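Local coordinates for protein paenibacillus xanthan lyase (Paenibacillus, PDB 6F2P) that cleaves the terminal mannosyl-glucuronosyl linkage of xanthan side chains by elimination, as a polysaccharide lyase carrying family 8 domains, at residues Leu384-Ser388 with Gly470-Val476; Ser643-Gln647 with Ile659-Asn663; Arg676-Val680 with Ser692-Thr697. All coordinates share one frame; numbering follows the deposited sequence.

Contact 1 (Leu384-Ser388 with Gly470-Val476)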
ATOM      1  N   LEU A 384      12.386   2.197  -1.070  1.00 12.48           N
ATOM      2  CA  LEU A 384      12.127   1.254   0.004  1.00 12.39           C
ATOM      3  C   LEU A 384      11.389   0.031  -0.520  1.00 15.91           C
ATOM      4  O   LEU A 384      10.315   0.147  -1.127  1.00 13.37           O
ATOM      5  CB  LEU A 384      11.336   1.936   1.112  1.00 12.61           C
ATOM      6  CG  LEU A 384      11.144   1.138   2.394  1.00 15.66           C
ATOM      7  CD1 LEU A 384      12.466   0.953   3.113  1.00 17.10           C
ATOM      8  CD2 LEU A 384      10.177   1.859   3.265  1.00 13.01           C
ATOM      9  N   SER A 385      11.975  -1.142  -0.285  1.00 14.71           N
ATOM     10  CA  SER A 385      11.458  -2.384  -0.853  1.00 14.14           C
ATOM     11  C   SER A 385      10.979  -3.382   0.199  1.00 16.54           C
ATOM     12  O   SER A 385      11.772  -3.939   0.962  1.00 16.24           O
ATOM     13  CB  SER A 385      12.512  -3.040  -1.740  1.00 11.40           C
ATOM     14  OG  SER A 385      12.041  -4.281  -2.229  1.00 13.56           O
ATOM     15  N   MET A 386       9.676  -3.621   0.220  1.00 13.69           N
ATOM     16  CA  MET A 386       9.083  -4.480   1.225  1.00 13.64           C
ATOM     17  C   MET A 386       8.313  -5.623   0.577  1.00 15.60           C
ATOM     18  O   MET A 386       8.151  -5.665  -0.645  1.00 14.31           O
ATOM     19  CB  MET A 386       8.112  -3.667   2.084  1.00 13.10           C
ATOM     20  CG  MET A 386       8.727  -2.462   2.752  1.00 17.96           C
ATOM     21  SD  MET A 386       7.501  -1.387   3.525  1.00 20.57           S
ATOM     22  CE  MET A 386       6.857  -0.492   2.104  1.00 11.75           C
ATOM     23  N   PHE A 387       7.834  -6.544   1.405  1.00 13.37           N
ATOM     24  CA  PHE A 387       6.836  -7.502   0.961  1.00 17.25           C
ATOM     25  C   PHE A 387       5.911  -7.893   2.106  1.00 18.69           C
ATOM     26  O   PHE A 387       6.205  -7.632   3.270  1.00 18.16           O
ATOM     27  CB  PHE A 387       7.465  -8.707   0.238  1.00 17.94           C
ATOM     28  CG  PHE A 387       7.969  -9.799   1.144  1.00 15.04           C
ATOM     29  CD1 PHE A 387       9.205  -9.697   1.764  1.00 15.31           C
ATOM     30  CD2 PHE A 387       7.235 -10.961   1.320  1.00 17.08           C
ATOM     31  CE1 PHE A 387       9.682 -10.720   2.580  1.00 11.06           C
ATOM     32  CE2 PHE A 387       7.710 -11.988   2.126  1.00 15.80           C
ATOM     33  CZ  PHE A 387       8.935 -11.862   2.755  1.00 10.75           C
ATOM     34  N   SER A 388       4.773  -8.478   1.760  1.00 20.82           N
ATOM     35  CA  SER A 388       3.733  -8.755   2.734  1.00 20.00           C
ATOM     36  C   SER A 388       3.005 -10.015   2.324  1.00 18.64           C
ATOM     37  O   SER A 388       3.503 -10.792   1.517  1.00 21.37           O
ATOM     38  CB  SER A 388       2.737  -7.599   2.766  1.00 18.20           C
ATOM     39  OG  SER A 388       2.115  -7.437   1.499  1.00 15.25           O
ATOM     40  N   GLY A 470       6.472   1.119   7.278  1.00 11.04           N
ATOM     41  CA  GLY A 470       6.792   0.020   8.152  1.00 10.88           C
ATOM     42  C   GLY A 470       6.552  -1.320   7.505  1.00 12.65           C
ATOM     43  O   GLY A 470       5.739  -1.459   6.582  1.00 12.59           O
ATOM     44  N   MET A 471       7.265  -2.317   8.017  1.00 12.70           N
ATOM     45  CA  MET A 471       7.124  -3.685   7.566  1.00 10.98           C
ATOM     46  C   MET A 471       7.306  -4.618   8.743  1.00 11.39           C
ATOM     47  O   MET A 471       8.327  -4.564   9.432  1.00 13.85           O
ATOM     48  CB  MET A 471       8.196  -3.985   6.522  1.00 15.63           C
ATOM     49  CG  MET A 471       8.272  -5.429   6.092  1.00 13.53           C
ATOM     50  SD  MET A 471       9.527  -5.658   4.818  1.00 19.51           S
ATOM     51  CE  MET A 471       9.454  -7.443   4.620  1.00 12.22           C
ATOM     52  N   GLU A 472       6.316  -5.465   8.993  1.00 11.14           N
ATOM     53  CA  GLU A 472       6.538  -6.603   9.870  1.00 12.08           C
ATOM     54  C   GLU A 472       7.156  -7.731   9.043  1.00 15.38           C
ATOM     55  O   GLU A 472       6.473  -8.424   8.285  1.00 15.41           O
ATOM     56  CB  GLU A 472       5.251  -7.062  10.547  1.00 13.57           C
ATOM     57  CG  GLU A 472       5.482  -8.164  11.570  1.00 16.21           C
ATOM     58  CD  GLU A 472       4.279  -8.394  12.466  1.00 19.96           C
ATOM     59  OE1 GLU A 472       3.163  -7.986  12.080  1.00 22.93           O
ATOM     60  OE2 GLU A 472       4.450  -8.980  13.557  1.00 19.72           O
ATOM     61  N   LEU A 473       8.466  -7.882   9.169  1.00 13.92           N
ATOM     62  CA  LEU A 473       9.175  -8.926   8.463  1.00 12.72           C
ATOM     63  C   LEU A 473       8.871 -10.283   9.069  1.00 14.18           C
ATOM     64  O   LEU A 473       8.809 -10.426  10.285  1.00 18.55           O
ATOM     65  CB  LEU A 473      10.678  -8.668   8.535  1.00 14.98           C
ATOM     66  CG  LEU A 473      11.553  -9.824   8.047  1.00 14.55           C
ATOM     67  CD1 LEU A 473      11.302 -10.093   6.568  1.00 17.47           C
ATOM     68  CD2 LEU A 473      13.027  -9.536   8.296  1.00 14.09           C
ATOM     69  N   HIS A 474       8.656 -11.272   8.215  1.00 14.43           N
ATOM     70  CA  HIS A 474       8.721 -12.663   8.630  1.00 17.43           C
ATOM     71  C   HIS A 474       9.281 -13.473   7.477  1.00 18.52           C
ATOM     72  O   HIS A 474       8.540 -13.858   6.570  1.00 18.75           O
ATOM     73  CB  HIS A 474       7.353 -13.209   9.007  1.00 14.39           C
ATOM     74  CG  HIS A 474       7.400 -14.628   9.486  1.00 18.09           C
ATOM     75  ND1 HIS A 474       6.281 -15.436   9.533  1.00 20.13           N
ATOM     76  CD2 HIS A 474       8.429 -15.380   9.935  1.00 17.50           C
ATOM     77  CE1 HIS A 474       6.626 -16.628   9.991  1.00 19.05           C
ATOM     78  NE2 HIS A 474       7.923 -16.623  10.240  1.00 19.12           N
ATOM     79  N   THR A 475      10.591 -13.699   7.509  1.00 13.97           N
ATOM     80  CA  THR A 475      11.295 -14.444   6.471  1.00 17.39           C
ATOM     81  C   THR A 475      10.589 -15.760   6.180  1.00 20.62           C
ATOM     82  O   THR A 475      10.249 -16.499   7.107  1.00 21.78           O
ATOM     83  CB  THR A 475      12.747 -14.729   6.901  1.00 21.38           C
ATOM     84  OG1 THR A 475      13.339 -13.524   7.409  1.00 20.42           O
ATOM     85  CG2 THR A 475      13.567 -15.225   5.720  1.00 19.04           C
ATOM     86  N   VAL A 476      10.339 -16.057   4.906  1.00 19.55           N
ATOM     87  CA  VAL A 476       9.616 -17.291   4.604  1.00 21.82           C
ATOM     88  C   VAL A 476      10.534 -18.492   4.803  1.00 21.82           C
ATOM     89  O   VAL A 476      11.716 -18.447   4.457  1.00 20.07           O
ATOM     90  CB  VAL A 476       8.924 -17.290   3.213  1.00 17.76           C
ATOM     91  CG1 VAL A 476       8.505 -15.884   2.820  1.00 21.60           C
ATOM     92  CG2 VAL A 476       9.813 -17.873   2.167  1.00 21.79           C
TER
HETATM   93  O   HOH W   1       6.006  -8.903   5.351  1.00 19.72           O
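Gly-470 meets Met-386 through its carbonyl, with Gly-470 O 3.5 Å from Met-386 SD. The Met-386 chain is bent at its last torsion. Met-471 follows and points toward residues 384-388. Its CG is anti to the backbone N (chi1 173°), and the chain stays extended to the methyl. The two methionines slide past each other in opposite directions. Met-471 SD reaches Met-386 CB at 3.7 Å, while Met-386 SD lies beside Met-471 CB. Trp-486 of strand 481-488 touches both side chains. The Met-471 methyl then reaches Phe-387, where CE is 3.6 Å from CD1 of the ring. The same methyl also lies near Phe-387 O.

Glu-472 takes part through its backbone. A water donates to Glu-472 O at 3.0 Å. Its approach to Phe-387 O is too short to trust, so a bridge between the two carbonyls is doubtful. Leu-473 adds a looser apolar contact, CD1 to Phe-387 CE1 at 4.3 Å. The carbonyl of His-474 lies near CZ of the ring, while its imidazole turns away to bond Asp-453. Val-476 CG1 also meets the ring obliquely, 4.0 Å from Phe-387 CE2. The CB of Phe-387 points away from this segment. Its chi1 of 83° sets CG between the backbone N and the carbonyl carbon, and the ring swings back toward Leu-473 and Val-476.

The chain leaving strand 380-385 of a four-stranded sheet thus packs on strand 466-474 of a nine-stranded one and on the residues after it. Both lie in the super-sandwich region of the lyase. No direct hydrogen bond crosses the contact. Packing of sulfur, methyl and ring therefore carries the join.

Contact 2 (Ser643-Gln647 with Ile659-Asn663)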
ATOM      1  N   SER A 643       9.501   0.128  20.179  1.00 14.33           N
ATOM      2  CA  SER A 643       9.142  -1.140  20.793  1.00 13.50           C
ATOM      3  C   SER A 643       8.296  -1.955  19.832  1.00 16.65           C
ATOM      4  O   SER A 643       8.031  -1.530  18.707  1.00 12.62           O
ATOM      5  CB  SER A 643       8.346  -0.907  22.072  1.00 17.91           C
ATOM      6  OG  SER A 643       7.030  -0.479  21.767  1.00 17.69           O
ATOM      7  N   SER A 644       7.862  -3.123  20.291  1.00 17.49           N
ATOM      8  CA  SER A 644       7.022  -3.999  19.492  1.00 18.13           C
ATOM      9  C   SER A 644       5.573  -3.503  19.490  1.00 17.27           C
ATOM     10  O   SER A 644       4.708  -4.052  18.806  1.00 17.62           O
ATOM     11  CB  SER A 644       7.097  -5.427  20.035  1.00 22.66           C
ATOM     12  OG  SER A 644       6.568  -5.476  21.347  1.00 29.03           O
ATOM     13  N   SER A 645       5.305  -2.456  20.255  1.00 18.37           N
ATOM     14  CA  SER A 645       3.948  -1.952  20.339  1.00 17.75           C
ATOM     15  C   SER A 645       3.803  -0.759  19.404  1.00 18.09           C
ATOM     16  O   SER A 645       2.751  -0.571  18.782  1.00 16.85           O
ATOM     17  CB  SER A 645       3.583  -1.590  21.780  1.00 15.05           C
ATOM     18  OG  SER A 645       2.238  -1.145  21.861  1.00 28.06           O
ATOM     19  N   ALA A 646       4.870   0.030  19.292  1.00 12.64           N
ATOM     20  CA  ALA A 646       4.876   1.182  18.400  1.00 11.91           C
ATOM     21  C   ALA A 646       6.283   1.679  18.157  1.00 11.35           C
ATOM     22  O   ALA A 646       7.188   1.431  18.958  1.00 16.83           O
ATOM     23  CB  ALA A 646       4.021   2.311  18.974  1.00 11.08           C
ATOM     24  N   GLN A 647       6.454   2.400  17.058  1.00  7.55           N
ATOM     25  CA  GLN A 647       7.739   2.983  16.713  1.00 12.62           C
ATOM     26  C   GLN A 647       7.464   4.393  16.241  1.00 11.31           C
ATOM     27  O   GLN A 647       6.722   4.602  15.283  1.00 16.89           O
ATOM     28  CB  GLN A 647       8.438   2.166  15.613  1.00 10.17           C
ATOM     29  CG  GLN A 647       8.809   0.762  16.065  1.00 10.11           C
ATOM     30  CD  GLN A 647       9.330  -0.103  14.949  1.00 17.74           C
ATOM     31  OE1 GLN A 647       8.585  -0.485  14.040  1.00 21.36           O
ATOM     32  NE2 GLN A 647      10.618  -0.427  15.006  1.00 16.36           N
ATOM     33  N   ILE A 659       4.413   7.829  13.193  1.00 12.45           N
ATOM     34  CA  ILE A 659       4.191   6.732  14.128  1.00 10.27           C
ATOM     35  C   ILE A 659       3.642   5.484  13.449  1.00 13.47           C
ATOM     36  O   ILE A 659       2.676   5.565  12.696  1.00 15.61           O
ATOM     37  CB  ILE A 659       3.161   7.106  15.194  1.00 13.17           C
ATOM     38  CG1 ILE A 659       3.489   8.459  15.836  1.00 10.81           C
ATOM     39  CG2 ILE A 659       3.057   5.986  16.229  1.00 11.43           C
ATOM     40  CD1 ILE A 659       2.440   8.939  16.823  1.00 10.70           C
ATOM     41  N   ASN A 660       4.247   4.331  13.726  1.00 15.30           N
ATOM     42  CA  ASN A 660       3.659   3.057  13.338  1.00  9.77           C
ATOM     43  C   ASN A 660       3.090   2.317  14.557  1.00 14.15           C
ATOM     44  O   ASN A 660       3.800   2.079  15.534  1.00 13.89           O
ATOM     45  CB  ASN A 660       4.677   2.181  12.609  1.00 11.56           C
ATOM     46  CG  ASN A 660       5.055   2.727  11.230  1.00 13.19           C
ATOM     47  OD1 ASN A 660       4.265   3.417  10.581  1.00 10.82           O
ATOM     48  ND2 ASN A 660       6.269   2.403  10.775  1.00 10.02           N
ATOM     49  N   PHE A 661       1.805   1.974  14.491  1.00 12.51           N
ATOM     50  CA  PHE A 661       1.131   1.205  15.532  1.00 14.36           C
ATOM     51  C   PHE A 661       0.989  -0.261  15.113  1.00 17.20           C
ATOM     52  O   PHE A 661       0.371  -0.563  14.086  1.00 15.94           O
ATOM     53  CB  PHE A 661      -0.264   1.774  15.784  1.00 15.97           C
ATOM     54  CG  PHE A 661      -0.272   3.114  16.460  1.00 15.50           C
ATOM     55  CD1 PHE A 661      -0.179   3.209  17.840  1.00 19.41           C
ATOM     56  CD2 PHE A 661      -0.405   4.279  15.724  1.00 15.27           C
ATOM     57  CE1 PHE A 661      -0.201   4.446  18.477  1.00 12.89           C
ATOM     58  CE2 PHE A 661      -0.431   5.515  16.352  1.00 13.05           C
ATOM     59  CZ  PHE A 661      -0.331   5.596  17.730  1.00 13.32           C
ATOM     60  N   TRP A 662       1.533  -1.166  15.923  1.00 17.78           N
ATOM     61  CA  TRP A 662       1.633  -2.581  15.551  1.00 15.88           C
ATOM     62  C   TRP A 662       0.494  -3.486  16.027  1.00 20.17           C
ATOM     63  O   TRP A 662       0.349  -4.608  15.537  1.00 21.94           O
ATOM     64  CB  TRP A 662       2.970  -3.154  16.027  1.00 14.76           C
ATOM     65  CG  TRP A 662       4.138  -2.558  15.316  1.00 15.84           C
ATOM     66  CD1 TRP A 662       5.073  -1.716  15.839  1.00 14.69           C
ATOM     67  CD2 TRP A 662       4.489  -2.744  13.939  1.00 14.07           C
ATOM     68  NE1 TRP A 662       5.988  -1.368  14.875  1.00 13.12           N
ATOM     69  CE2 TRP A 662       5.653  -1.989  13.701  1.00 15.21           C
ATOM     70  CE3 TRP A 662       3.938  -3.484  12.888  1.00 13.86           C
ATOM     71  CZ2 TRP A 662       6.274  -1.949  12.453  1.00 13.31           C
ATOM     72  CZ3 TRP A 662       4.556  -3.444  11.652  1.00 11.80           C
ATOM     73  CH2 TRP A 662       5.709  -2.678  11.444  1.00 10.84           C
ATOM     74  N   ASN A 663      -0.306  -3.012  16.979  1.00 20.51           N
ATOM     75  CA  ASN A 663      -1.323  -3.861  17.590  1.00 18.62           C
ATOM     76  C   ASN A 663      -2.743  -3.343  17.408  1.00 21.30           C
ATOM     77  O   ASN A 663      -2.967  -2.141  17.254  1.00 20.12           O
ATOM     78  CB  ASN A 663      -1.032  -4.058  19.078  1.00 18.00           C
ATOM     79  CG  ASN A 663       0.338  -4.657  19.332  1.00 20.13           C
ATOM     80  OD1 ASN A 663       1.141  -4.091  20.071  1.00 25.42           O
ATOM     81  ND2 ASN A 663       0.612  -5.809  18.724  1.00 21.62           N
TER
HETATM   82  O   HOH W   2       3.689  -5.187  21.798  1.00 26.36           O
HETATM   83  O   HOH W   3      -0.182  -0.914  18.400  1.00 17.01           O
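Ala-646 and Gln-647 pair with Phe-661 and Asn-660 at the open end of the beta hairpin made by strands 646-651 and 656-661. Gln-647 and Asn-660 form an antiparallel hydrogen-bonded pair. Gln-647 N donates to Asn-660 O at 3.1 Å, and Asn-660 N donates to Gln-647 O at 2.9 Å. Ala-646 and Phe-661 form the neighbouring non-hydrogen-bonded pair. One more backbone bond lies past the strand end, from Trp-662 N to Ser-645 O at 3.2 Å.

Trp-662 carries the main side-chain contact. NE1 donates to Gln-647 OE1 at 2.9 Å, a clearly bent bond with an N-H...O angle of 134°. The oxygen lies close to the indole plane, but the donor is above the plane of the amide, and the two planes are 50° apart. Gln-647 CG is anti to the carbonyl carbon (chi1 -65°), and from there the chain extends to the indole edge. Outside the hairpin, Gln-647 OE1 also bonds Ser-485, and NE2 bonds Asn-642 and Lys-483, so both ends of the amide are gripped.

The hairpin is part of the seven-stranded sheet in the C-terminal beta-sandwich region, and here its Gln-647 and Asn-660 side packs against the super-sandwich strands. Asn-660 CB lies over one face of the Trp-662 ring, off-centre, and Asn-660 ND2 bonds Ser-485.

Before the first strand, Ser-643 forms an ST turn, with OG accepting from Ser-645 N at 3.0 Å. Ser-643 OG also bonds Glu-641. Ser-644 O touches Trp-662 CB at 3.4 Å. A water bonds Ser-644 OG at 2.9 Å and donates to Asn-663 OD1 at 3.3 Å.

Contact 3 (Arg676-Val680 with Ser692-Thr697)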
ATOM      1  N   ARG A 676      -6.114   0.732  16.611  1.00 13.06           N
ATOM      2  CA  ARG A 676      -5.901  -0.247  15.546  1.00 16.79           C
ATOM      3  C   ARG A 676      -4.497  -0.132  14.965  1.00 17.40           C
ATOM      4  O   ARG A 676      -3.869   0.921  15.059  1.00 18.52           O
ATOM      5  CB  ARG A 676      -6.921  -0.046  14.421  1.00 13.99           C
ATOM      6  CG  ARG A 676      -8.365  -0.396  14.787  1.00 20.40           C
ATOM      7  CD  ARG A 676      -8.554  -1.896  15.004  1.00 19.27           C
ATOM      8  NE  ARG A 676      -9.938  -2.233  15.334  1.00 24.82           N
ATOM      9  CZ  ARG A 676     -10.459  -2.201  16.562  1.00 32.40           C
ATOM     10  NH1 ARG A 676      -9.719  -1.839  17.607  1.00 24.18           N
ATOM     11  NH2 ARG A 676     -11.733  -2.531  16.750  1.00 32.88           N
ATOM     12  N   LYS A 677      -4.005  -1.215  14.370  1.00 15.28           N
ATOM     13  CA  LYS A 677      -2.800  -1.136  13.551  1.00 20.96           C
ATOM     14  C   LYS A 677      -2.958   0.031  12.586  1.00 16.87           C
ATOM     15  O   LYS A 677      -4.006   0.184  11.961  1.00 15.22           O
ATOM     16  CB  LYS A 677      -2.589  -2.431  12.760  1.00 16.21           C
ATOM     17  CG  LYS A 677      -2.415  -3.663  13.621  1.00 15.51           C
ATOM     18  CD  LYS A 677      -2.515  -4.940  12.796  1.00 16.68           C
ATOM     19  CE  LYS A 677      -2.412  -6.173  13.682  1.00 18.40           C
ATOM     20  NZ  LYS A 677      -2.199  -7.398  12.878  1.00 21.64           N
ATOM     21  N   ALA A 678      -1.928   0.859  12.473  1.00 15.74           N
ATOM     22  CA  ALA A 678      -2.040   2.062  11.667  1.00  9.43           C
ATOM     23  C   ALA A 678      -0.685   2.683  11.424  1.00 10.82           C
ATOM     24  O   ALA A 678       0.232   2.528  12.224  1.00 15.41           O
ATOM     25  CB  ALA A 678      -2.933   3.057  12.369  1.00 18.59           C
ATOM     26  N   SER A 679      -0.557   3.396  10.319  1.00 10.37           N
ATOM     27  CA  SER A 679       0.594   4.252  10.128  1.00 10.73           C
ATOM     28  C   SER A 679       0.076   5.688  10.185  1.00 15.43           C
ATOM     29  O   SER A 679      -0.908   6.029   9.531  1.00 17.20           O
ATOM     30  CB  SER A 679       1.258   3.959   8.794  1.00 12.25           C
ATOM     31  OG  SER A 679       2.456   4.698   8.667  1.00 16.09           O
ATOM     32  N   VAL A 680       0.712   6.523  10.998  1.00 13.29           N
ATOM     33  CA  VAL A 680       0.191   7.857  11.266  1.00 12.56           C
ATOM     34  C   VAL A 680       1.295   8.897  11.163  1.00 14.20           C
ATOM     35  O   VAL A 680       2.426   8.642  11.582  1.00 15.37           O
ATOM     36  CB  VAL A 680      -0.422   7.917  12.672  1.00 13.37           C
ATOM     37  CG1 VAL A 680      -0.972   9.300  12.978  1.00  8.48           C
ATOM     38  CG2 VAL A 680      -1.498   6.854  12.808  1.00 13.66           C
ATOM     39  N   SER A 692      -2.321  12.456   9.307  1.00 14.77           N
ATOM     40  CA  SER A 692      -2.506  11.531   8.195  1.00 15.49           C
ATOM     41  C   SER A 692      -2.557  10.102   8.721  1.00 16.70           C
ATOM     42  O   SER A 692      -1.697   9.693   9.504  1.00 18.65           O
ATOM     43  CB  SER A 692      -1.376  11.674   7.184  1.00 14.20           C
ATOM     44  OG  SER A 692      -1.611  10.878   6.034  1.00 16.45           O
ATOM     45  N   VAL A 693      -3.574   9.350   8.308  1.00 16.54           N
ATOM     46  CA  VAL A 693      -3.762   7.981   8.789  1.00 16.28           C
ATOM     47  C   VAL A 693      -3.944   6.989   7.648  1.00 15.44           C
ATOM     48  O   VAL A 693      -4.602   7.299   6.654  1.00 19.00           O
ATOM     49  CB  VAL A 693      -5.005   7.882   9.685  1.00 15.98           C
ATOM     50  CG1 VAL A 693      -5.065   6.519  10.374  1.00 11.07           C
ATOM     51  CG2 VAL A 693      -4.999   8.992  10.700  1.00 18.53           C
ATOM     52  N   SER A 694      -3.376   5.795   7.787  1.00 13.16           N
ATOM     53  CA  SER A 694      -3.633   4.729   6.824  1.00 14.44           C
ATOM     54  C   SER A 694      -3.665   3.392   7.534  1.00 15.17           C
ATOM     55  O   SER A 694      -3.101   3.248   8.612  1.00 18.77           O
ATOM     56  CB  SER A 694      -2.559   4.700   5.740  1.00 17.87           C
ATOM     57  OG  SER A 694      -1.363   4.133   6.242  1.00 20.76           O
ATOM     58  N   ASP A 695      -4.329   2.419   6.924  1.00 15.54           N
ATOM     59  CA  ASP A 695      -4.325   1.042   7.403  1.00 13.60           C
ATOM     60  C   ASP A 695      -3.391   0.210   6.519  1.00 21.81           C
ATOM     61  O   ASP A 695      -3.774  -0.236   5.433  1.00 16.89           O
ATOM     62  CB  ASP A 695      -5.738   0.475   7.344  1.00 14.40           C
ATOM     63  CG  ASP A 695      -5.766  -1.028   7.482  1.00 17.57           C
ATOM     64  OD1 ASP A 695      -4.979  -1.560   8.294  1.00 15.72           O
ATOM     65  OD2 ASP A 695      -6.566  -1.676   6.766  1.00 19.38           O
ATOM     66  N   PRO A 696      -2.150   0.006   6.975  1.00 22.26           N
ATOM     67  CA  PRO A 696      -1.166  -0.665   6.124  1.00 12.97           C
ATOM     68  C   PRO A 696      -1.498  -2.129   5.935  1.00 15.46           C
ATOM     69  O   PRO A 696      -0.969  -2.726   5.003  1.00 17.15           O
ATOM     70  CB  PRO A 696       0.139  -0.535   6.916  1.00 13.53           C
ATOM     71  CG  PRO A 696      -0.107   0.545   7.902  1.00 18.86           C
ATOM     72  CD  PRO A 696      -1.561   0.481   8.236  1.00 18.14           C
ATOM     73  N   THR A 697      -2.349  -2.696   6.790  1.00 15.39           N
ATOM     74  CA  THR A 697      -2.697  -4.111   6.677  1.00 15.00           C
ATOM     75  C   THR A 697      -3.628  -4.307   5.498  1.00 18.14           C
ATOM     76  O   THR A 697      -3.735  -5.412   4.964  1.00 26.20           O
ATOM     77  CB  THR A 697      -3.401  -4.657   7.942  1.00 18.39           C
ATOM     78  OG1 THR A 697      -4.748  -4.167   7.999  1.00 15.19           O
ATOM     79  CG2 THR A 697      -2.659  -4.255   9.201  1.00 17.27           C
TER
HETATM   80  O   HOH W   4      -5.975  -1.252  10.951  1.00 15.29           O
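Ser-679 and Ser-694 form an antiparallel hydrogen-bonded pair, and the axes of strands 678-680 and 692-694 run at 161° with a closest approach of 4.9 Å. Ser-679 N donates to Ser-694 O at 3.1 Å, and Ser-694 N returns a bond to Ser-679 O at 3.0 Å. The next pair, Val-680 and Val-693, is non-hydrogen-bonded. Val-680 CG2 lies 4.3 Å from Val-693 CG1 on the opposite face from the serines.

Neither serine hydroxyl bonds the other: Ser-679 OG bonds Asn-660, and Ser-694 OG bonds Gly-459 O. Past the strand, the Pro-696 ring packs on Ser-679, CG to CB at 3.8 Å. Lys-677 and Thr-697 cross at about a right angle, with Lys-677 CD 3.7 Å from Thr-697 CG2. A water donates to both Lys-677 O and Asp-695 OD1.

With CG anti to the backbone N (chi1 165°), Asp-695 OD1 also accepts from Thr-697 OG1 at 2.6 Å through its syn lone pair. Thr-697 N meets the same oxygen from above the carboxylate plane, which makes an Asx turn. This is the open end of a beta hairpin in the lyase's C-terminal beta-sandwich, where the chain turns out of strand 688-694.

In the fold
All three contacts are buried, though contact 2 includes partly exposed residues such as Ser-644 and Asn-663. Contacts 2 and 3 lie in one seven-stranded sheet. Their hairpins adjoin through strands 656-661 and 678-684, where Ile-659 N and Phe-661 N probably bond Val-680 O and Ala-678 O. Contact 1 instead packs the chain just after one sheet strand on a strand of another sheet. It touches contact 2 where Gly-470 packs on Asn-660 and Met-471 on Trp-662, at the sheet face that carries Asn-660 and Gln-647. It does not touch contact 3. The chemistry follows: methionine and aromatic packing in contact 1, strand pairing with serine and amide side chains in the hairpins.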